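Local coordinates for protein replicative DNA helicase (Mycobacterium chimaera, PDB 6RIY) that probably excises itself by protein splicing, being the intein carried in the DnaB helicase, an enzyme that unwinds DNA with ATP, at residues A[53-59]-A[136-141]; A[82-88]-A[106-111]. The contacts are given in a common frame with arbitrary orientation. Numbering follows the deposited sequence.

Interaction 1. Residues A[53-59]-A[136-141]; sequences FSDGTVI and AGRGMV
The turn 137-140 packs against the flank of the turn 53-56, so closely that G139 has no room for a side chain. Its CA lies 3.3 Å from D55 OD2, and an ideal CB would clash there. F53-G56 is a type I turn followed by a G1 bulge at G56 (phi 100°, psi -11°). F53 N bonds T57 O at 2.8 Å. D55 (chi1 p) forms an Asx turn, its OD1 accepting from T57 N at 3.0 Å. G137-M140 is also a type I turn, closed by backbone bonds A136 N to V141 O and V141 N to A136 O, both 2.8 Å. The closest CA atoms are those of T57 and G139, 5.5 Å apart. T57 OG1 (chi1 m) donates to D55 OD2 at 2.7 Å and accepts weakly from G139 N at 2.9 Å. R138 reaches over: NH2 donates to G56 O at 3.0 Å. V141 CG1 lies over the F53 ring face, a CH-pi contact 4.0 Å from its centroid. I59 CD1 touches A136 CB at 3.9 Å. This is hairpin-to-hairpin packing within the all-beta Hedgehog/intein (HINT) fold.

Interaction 2. Residues A[82-88]-A[106-111]; sequences GADRIVV and VPVVQI
Strands 85-87 and 107-111 run antiparallel, with their axes 4.7 Å apart at closest approach and 155° between their directions. R85 faces Q110 as a non-hydrogen-bonded pair, CA to CA 4.3 Å. V87 faces P107 in the same way at 4.7 Å. Between these pairs, I86 alone stands opposite V108 and V109, which makes a classic beta bulge. V108 carries the bend (phi -104°, psi -64°). I86 N donates to V109 O at 2.8 Å, and I86 O accepts from V108 N at 2.9 Å. Further bonds run from I111 N to D84 O and from G82 N to I111 O, both 2.9 Å. V88 N to V106 O is weak at 3.5 Å. G82 has positive phi (73°), which favours glycine.

I86 (chi1 m, chi2 m) points to the same face as V109. Its CG1 meets V109 CG2 at 3.9 Å and I111 CD1 at 3.7 Å. F53 lies against all three side chains. V88 CG2 packs on V108 CG2 at 3.6 Å, and P142 covers this end. R85, V87, P107 and Q110 take the other face. There Q110 NE2 lies over the R85 guanidinium, 3.5 Å from R85 CZ, and bonds G82 O weakly at 2.7 Å. D84 pairs its carboxylate with R80 in a salt bridge. The backbone ladder ties strand 85-87 to strand 107-111, while its other side bonds to S70 and P68. The chemistry differs between the faces: I86, V109 and I111 are buried against F53; the R85 face is more open and mixed, with R85 and Q110 beside V87 and P107.

Overall arrangement
The chain order is 53-59, 82-88, 106-111, 136-141, so both halves of interaction 2 fall between those of interaction 1. The centres lie about 12 Å apart. Both contacts reach one antiparallel sheet, ordered 58-62, 48-53, 107-117, 85-87. Interaction 2 joins its last two strands. Interaction 1 sets the turn between its first two strands against the hairpin of strands 133-136 and 141-144. The contacts touch directly: S54 N and Q110 O are 2.8 Å apart, a probable hydrogen bond, and F53 CD1 packs on V109 CG2 at 3.5 Å. F53 therefore serves both. The two contacts thus lie in adjoining parts of the HINT fold and meet through the sheet at F53 and V109.

Interaction 1. Residues A[53-59]-A[136-141]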
ATOM      1  N   PHE A  53       0.341 -10.916   3.487  1.00 11.15           N
ATOM      2  CA  PHE A  53       1.785 -11.074   3.351  1.00 15.40           C
ATOM      3  C   PHE A  53       2.313 -12.078   4.361  1.00 15.99           C
ATOM      4  O   PHE A  53       1.632 -12.456   5.309  1.00 14.44           O
ATOM      5  CB  PHE A  53       2.476  -9.725   3.505  1.00 11.70           C
ATOM      6  CG  PHE A  53       2.053  -8.740   2.463  1.00  9.81           C
ATOM      7  CD1 PHE A  53       2.670  -8.722   1.222  1.00 15.12           C
ATOM      8  CD2 PHE A  53       1.027  -7.852   2.719  1.00 12.45           C
ATOM      9  CE1 PHE A  53       2.279  -7.814   0.244  1.00 15.86           C
ATOM     10  CE2 PHE A  53       0.615  -6.943   1.741  1.00 10.97           C
ATOM     11  CZ  PHE A  53       1.258  -6.928   0.501  1.00 16.21           C
ATOM     12  N   SER A  54       3.555 -12.515   4.136  1.00 17.05           N
ATOM     13  CA  SER A  54       4.143 -13.552   4.973  1.00 15.55           C
ATOM     14  C   SER A  54       4.458 -13.076   6.386  1.00 16.60           C
ATOM     15  O   SER A  54       4.731 -13.917   7.250  1.00 18.93           O
ATOM     16  CB  SER A  54       5.416 -14.092   4.320  1.00 15.76           C
ATOM     17  OG  SER A  54       6.315 -13.035   4.045  1.00 16.25           O
ATOM     18  N   ASP A  55       4.419 -11.770   6.644  1.00 15.41           N
ATOM     19  CA  ASP A  55       4.695 -11.236   7.972  1.00 17.42           C
ATOM     20  C   ASP A  55       3.441 -11.120   8.824  1.00 19.26           C
ATOM     21  O   ASP A  55       3.530 -10.704   9.982  1.00 23.80           O
ATOM     22  CB  ASP A  55       5.360  -9.863   7.863  1.00 19.17           C
ATOM     23  CG  ASP A  55       4.423  -8.814   7.274  1.00 19.54           C
ATOM     24  OD1 ASP A  55       3.503  -9.196   6.515  1.00 18.08           O
ATOM     25  OD2 ASP A  55       4.608  -7.617   7.565  1.00 27.34           O
ATOM     26  N   GLY A  56       2.280 -11.462   8.277  1.00 18.01           N
ATOM     27  CA  GLY A  56       1.020 -11.306   8.970  1.00 17.88           C
ATOM     28  C   GLY A  56       0.242 -10.072   8.569  1.00 18.43           C
ATOM     29  O   GLY A  56      -0.926  -9.949   8.943  1.00 16.54           O
ATOM     30  N   THR A  57       0.852  -9.163   7.817  1.00 16.66           N
ATOM     31  CA  THR A  57       0.151  -7.968   7.372  1.00 14.11           C
ATOM     32  C   THR A  57      -0.916  -8.334   6.349  1.00 13.35           C
ATOM     33  O   THR A  57      -0.654  -9.083   5.398  1.00 14.39           O
ATOM     34  CB  THR A  57       1.133  -6.968   6.756  1.00 11.50           C
ATOM     35  OG1 THR A  57       2.096  -6.573   7.736  1.00 16.95           O
ATOM     36  CG2 THR A  57       0.384  -5.719   6.237  1.00 11.49           C
ATOM     37  N   VAL A  58      -2.114  -7.785   6.534  1.00 14.24           N
ATOM     38  CA  VAL A  58      -3.211  -7.921   5.587  1.00 12.71           C
ATOM     39  C   VAL A  58      -3.663  -6.518   5.202  1.00 12.85           C
ATOM     40  O   VAL A  58      -4.027  -5.721   6.074  1.00 14.12           O
ATOM     41  CB  VAL A  58      -4.378  -8.725   6.177  1.00 16.67           C
ATOM     42  CG1 VAL A  58      -5.599  -8.634   5.271  1.00 13.72           C
ATOM     43  CG2 VAL A  58      -3.956 -10.176   6.391  1.00 19.95           C
ATOM     44  N   ILE A  59      -3.630  -6.217   3.907  1.00 11.85           N
ATOM     45  CA  ILE A  59      -4.046  -4.923   3.382  1.00 13.25           C
ATOM     46  C   ILE A  59      -5.152  -5.150   2.361  1.00 12.31           C
ATOM     47  O   ILE A  59      -5.022  -5.999   1.477  1.00 14.44           O
ATOM     48  CB  ILE A  59      -2.867  -4.173   2.736  1.00  8.81           C
ATOM     49  CG1 ILE A  59      -1.803  -3.870   3.782  1.00 13.15           C
ATOM     50  CG2 ILE A  59      -3.350  -2.861   2.072  1.00  9.70           C
ATOM     51  CD1 ILE A  59      -0.543  -3.327   3.180  1.00 11.03           C
ATOM     52  N   ALA A 136       2.947   0.630   4.171  1.00  5.91           N
ATOM     53  CA  ALA A 136       1.545   0.469   4.548  1.00  6.27           C
ATOM     54  C   ALA A 136       1.336  -0.792   5.368  1.00  6.92           C
ATOM     55  O   ALA A 136       2.031  -1.795   5.185  1.00  7.72           O
ATOM     56  CB  ALA A 136       0.640   0.406   3.315  1.00  7.21           C
ATOM     57  N   GLY A 137       0.334  -0.749   6.245  1.00  8.96           N
ATOM     58  CA  GLY A 137      -0.023  -1.893   7.053  1.00 10.49           C
ATOM     59  C   GLY A 137       0.870  -2.018   8.272  1.00 13.64           C
ATOM     60  O   GLY A 137       1.918  -1.382   8.392  1.00 10.20           O
ATOM     61  N   ARG A 138       0.438  -2.870   9.203  1.00 11.18           N
ATOM     62  CA  ARG A 138       1.159  -2.961  10.467  1.00 12.76           C
ATOM     63  C   ARG A 138       2.600  -3.423  10.260  1.00 12.77           C
ATOM     64  O   ARG A 138       3.488  -3.059  11.042  1.00 15.64           O
ATOM     65  CB  ARG A 138       0.409  -3.879  11.436  1.00 15.89           C
ATOM     66  CG  ARG A 138       0.470  -5.351  11.127  1.00 15.27           C
ATOM     67  CD  ARG A 138      -0.609  -6.076  11.926  1.00 20.69           C
ATOM     68  NE  ARG A 138      -0.761  -7.468  11.521  1.00 21.87           N
ATOM     69  CZ  ARG A 138      -0.627  -8.499  12.344  1.00 20.48           C
ATOM     70  NH1 ARG A 138      -0.353  -8.294  13.621  1.00 22.38           N
ATOM     71  NH2 ARG A 138      -0.787  -9.734  11.894  1.00 26.55           N
ATOM     72  N   GLY A 139       2.853  -4.203   9.211  1.00 11.94           N
ATOM     73  CA  GLY A 139       4.201  -4.627   8.869  1.00 12.26           C
ATOM     74  C   GLY A 139       5.012  -3.657   8.047  1.00 11.14           C
ATOM     75  O   GLY A 139       6.174  -3.951   7.730  1.00 13.53           O
ATOM     76  N   MET A 140       4.438  -2.509   7.683  1.00  9.93           N
ATOM     77  CA  MET A 140       5.144  -1.452   6.951  1.00  8.72           C
ATOM     78  C   MET A 140       5.672  -1.975   5.613  1.00 13.01           C
ATOM     79  O   MET A 140       6.870  -1.919   5.311  1.00 13.42           O
ATOM     80  CB  MET A 140       6.263  -0.853   7.814  1.00  9.97           C
ATOM     81  CG  MET A 140       5.762  -0.387   9.175  1.00 11.23           C
ATOM     82  SD  MET A 140       7.044   0.457  10.105  1.00 17.89           S
ATOM     83  CE  MET A 140       7.894  -0.928  10.861  1.00 25.14           C
ATOM     84  N   VAL A 141       4.742  -2.507   4.831  1.00  8.87           N
ATOM     85  CA  VAL A 141       5.043  -3.112   3.533  1.00 10.68           C
ATOM     86  C   VAL A 141       5.109  -2.009   2.480  1.00 10.04           C
ATOM     87  O   VAL A 141       4.159  -1.216   2.370  1.00  9.97           O
ATOM     88  CB  VAL A 141       3.977  -4.145   3.175  1.00 10.23           C
ATOM     89  CG1 VAL A 141       4.272  -4.803   1.835  1.00 13.30           C
ATOM     90  CG2 VAL A 141       3.868  -5.192   4.277  1.00 14.15           C
TER
HETATM   91  O   HOH W   1      -2.401  -6.653   9.133  1.00 19.26           O

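Interaction 2. Residues A[82-88]-A[106-111]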
ATOM      1  N   GLY A  82       3.068 -17.201  -3.098  1.00 25.08           N
ATOM      2  CA  GLY A  82       4.419 -17.765  -3.168  1.00 32.08           C
ATOM      3  C   GLY A  82       5.319 -17.209  -4.251  1.00 34.76           C
ATOM      4  O   GLY A  82       6.473 -16.863  -3.980  1.00 42.20           O
ATOM      5  N   ALA A  83       4.808 -17.093  -5.481  1.00 27.55           N
ATOM      6  CA  ALA A  83       5.638 -16.687  -6.610  1.00 31.59           C
ATOM      7  C   ALA A  83       6.156 -15.257  -6.494  1.00 29.37           C
ATOM      8  O   ALA A  83       7.161 -14.935  -7.140  1.00 29.44           O
ATOM      9  CB  ALA A  83       4.858 -16.837  -7.918  1.00 35.90           C
ATOM     10  N   ASP A  84       5.512 -14.405  -5.694  1.00 27.33           N
ATOM     11  CA  ASP A  84       5.787 -12.971  -5.676  1.00 17.74           C
ATOM     12  C   ASP A  84       6.371 -12.541  -4.332  1.00 17.06           C
ATOM     13  O   ASP A  84       5.863 -12.932  -3.277  1.00 20.76           O
ATOM     14  CB  ASP A  84       4.512 -12.178  -5.985  1.00 18.63           C
ATOM     15  CG  ASP A  84       4.147 -12.209  -7.464  1.00 21.17           C
ATOM     16  OD1 ASP A  84       5.063 -12.273  -8.308  1.00 23.13           O
ATOM     17  OD2 ASP A  84       2.940 -12.164  -7.787  1.00 25.36           O
ATOM     18  N   ARG A  85       7.461 -11.770  -4.379  1.00 19.08           N
ATOM     19  CA  ARG A  85       8.074 -11.157  -3.205  1.00 20.93           C
ATOM     20  C   ARG A  85       8.179  -9.652  -3.411  1.00 21.61           C
ATOM     21  O   ARG A  85       8.585  -9.196  -4.484  1.00 22.99           O
ATOM     22  CB  ARG A  85       9.485 -11.693  -2.933  1.00 23.55           C
ATOM     23  CG  ARG A  85       9.561 -13.096  -2.371  1.00 29.79           C
ATOM     24  CD  ARG A  85      11.005 -13.445  -2.021  1.00 30.92           C
ATOM     25  NE  ARG A  85      11.168 -14.865  -1.741  1.00 37.37           N
ATOM     26  CZ  ARG A  85      10.959 -15.420  -0.553  1.00 39.82           C
ATOM     27  NH1 ARG A  85      10.571 -14.672   0.475  1.00 35.26           N
ATOM     28  NH2 ARG A  85      11.137 -16.726  -0.393  1.00 40.41           N
ATOM     29  N   ILE A  86       7.856  -8.897  -2.366  1.00 19.84           N
ATOM     30  CA  ILE A  86       7.985  -7.441  -2.380  1.00 17.51           C
ATOM     31  C   ILE A  86       9.453  -7.072  -2.182  1.00 20.02           C
ATOM     32  O   ILE A  86      10.077  -7.467  -1.190  1.00 23.83           O
ATOM     33  CB  ILE A  86       7.111  -6.799  -1.296  1.00 18.10           C
ATOM     34  CG1 ILE A  86       5.630  -7.155  -1.492  1.00 18.06           C
ATOM     35  CG2 ILE A  86       7.340  -5.301  -1.269  1.00 18.35           C
ATOM     36  CD1 ILE A  86       4.969  -6.485  -2.704  1.00 15.90           C
ATOM     37  N   VAL A  87      10.002  -6.287  -3.110  1.00 20.35           N
ATOM     38  CA  VAL A  87      11.432  -5.997  -3.144  1.00 25.10           C
ATOM     39  C   VAL A  87      11.636  -4.505  -3.375  1.00 31.02           C
ATOM     40  O   VAL A  87      10.976  -3.909  -4.235  1.00 35.84           O
ATOM     41  CB  VAL A  87      12.142  -6.827  -4.237  1.00 24.57           C
ATOM     42  CG1 VAL A  87      13.374  -6.100  -4.757  1.00 29.03           C
ATOM     43  CG2 VAL A  87      12.510  -8.215  -3.704  1.00 30.37           C
ATOM     44  N   VAL A  88      12.567  -3.906  -2.621  1.00 39.01           N
ATOM     45  CA  VAL A  88      12.843  -2.476  -2.694  1.00 40.51           C
ATOM     46  C   VAL A  88      14.336  -2.233  -2.851  1.00 37.20           C
ATOM     47  O   VAL A  88      15.164  -3.113  -2.622  1.00 40.27           O
ATOM     48  CB  VAL A  88      12.333  -1.716  -1.457  1.00 41.32           C
ATOM     49  CG1 VAL A  88      10.846  -1.605  -1.515  1.00 40.27           C
ATOM     50  CG2 VAL A  88      12.796  -2.417  -0.185  1.00 44.30           C
ATOM     51  N   VAL A 106      16.912  -6.210  -1.901  1.00 44.73           N
ATOM     52  CA  VAL A 106      16.598  -6.559  -0.520  1.00 45.88           C
ATOM     53  C   VAL A 106      15.141  -7.003  -0.404  1.00 40.26           C
ATOM     54  O   VAL A 106      14.228  -6.200  -0.622  1.00 40.76           O
ATOM     55  CB  VAL A 106      16.890  -5.385   0.434  1.00 46.82           C
ATOM     56  CG1 VAL A 106      16.923  -5.869   1.874  1.00 48.24           C
ATOM     57  CG2 VAL A 106      18.208  -4.707   0.067  1.00 49.92           C
ATOM     58  N   PRO A 107      14.927  -8.276  -0.065  1.00 38.59           N
ATOM     59  CA  PRO A 107      13.559  -8.811   0.011  1.00 34.97           C
ATOM     60  C   PRO A 107      12.880  -8.453   1.327  1.00 30.81           C
ATOM     61  O   PRO A 107      13.479  -8.545   2.403  1.00 36.33           O
ATOM     62  CB  PRO A 107      13.771 -10.324  -0.109  1.00 38.34           C
ATOM     63  CG  PRO A 107      15.138 -10.546   0.484  1.00 41.80           C
ATOM     64  CD  PRO A 107      15.950  -9.309   0.183  1.00 43.41           C
ATOM     65  N   VAL A 108      11.617  -8.041   1.233  1.00 21.87           N
ATOM     66  CA  VAL A 108      10.870  -7.508   2.374  1.00 18.72           C
ATOM     67  C   VAL A 108       9.873  -8.533   2.915  1.00 19.16           C
ATOM     68  O   VAL A 108       9.984  -8.972   4.066  1.00 19.80           O
ATOM     69  CB  VAL A 108      10.172  -6.178   2.014  1.00 25.32           C
ATOM     70  CG1 VAL A 108       9.262  -5.738   3.147  1.00 23.47           C
ATOM     71  CG2 VAL A 108      11.208  -5.108   1.694  1.00 27.25           C
ATOM     72  N   VAL A 109       8.877  -8.907   2.103  1.00 16.62           N
ATOM     73  CA  VAL A 109       7.889  -9.923   2.459  1.00 17.67           C
ATOM     74  C   VAL A 109       7.509 -10.710   1.212  1.00 22.21           C
ATOM     75  O   VAL A 109       7.743 -10.279   0.081  1.00 19.43           O
ATOM     76  CB  VAL A 109       6.597  -9.342   3.092  1.00 15.62           C
ATOM     77  CG1 VAL A 109       6.835  -8.844   4.510  1.00 23.79           C
ATOM     78  CG2 VAL A 109       5.991  -8.262   2.188  1.00 13.70           C
ATOM     79  N   GLN A 110       6.899 -11.874   1.434  1.00 16.61           N
ATOM     80  CA  GLN A 110       6.351 -12.715   0.378  1.00 16.69           C
ATOM     81  C   GLN A 110       4.835 -12.551   0.343  1.00 16.00           C
ATOM     82  O   GLN A 110       4.198 -12.392   1.388  1.00 14.95           O
ATOM     83  CB  GLN A 110       6.725 -14.181   0.619  1.00 18.86           C
ATOM     84  CG  GLN A 110       6.405 -15.146  -0.510  1.00 22.55           C
ATOM     85  CD  GLN A 110       7.391 -16.290  -0.573  1.00 29.00           C
ATOM     86  OE1 GLN A 110       7.690 -16.921   0.442  1.00 30.45           O
ATOM     87  NE2 GLN A 110       7.912 -16.563  -1.769  1.00 23.12           N
ATOM     88  N   ILE A 111       4.260 -12.577  -0.862  1.00 14.71           N
ATOM     89  CA  ILE A 111       2.805 -12.612  -0.987  1.00 14.82           C
ATOM     90  C   ILE A 111       2.313 -14.003  -0.615  1.00 18.13           C
ATOM     91  O   ILE A 111       2.775 -15.015  -1.159  1.00 20.36           O
ATOM     92  CB  ILE A 111       2.354 -12.228  -2.399  1.00 22.83           C
ATOM     93  CG1 ILE A 111       2.373 -10.706  -2.557  1.00 27.99           C
ATOM     94  CG2 ILE A 111       0.921 -12.757  -2.668  1.00 21.40           C
ATOM     95  CD1 ILE A 111       3.755 -10.111  -2.775  1.00 25.27           C
TER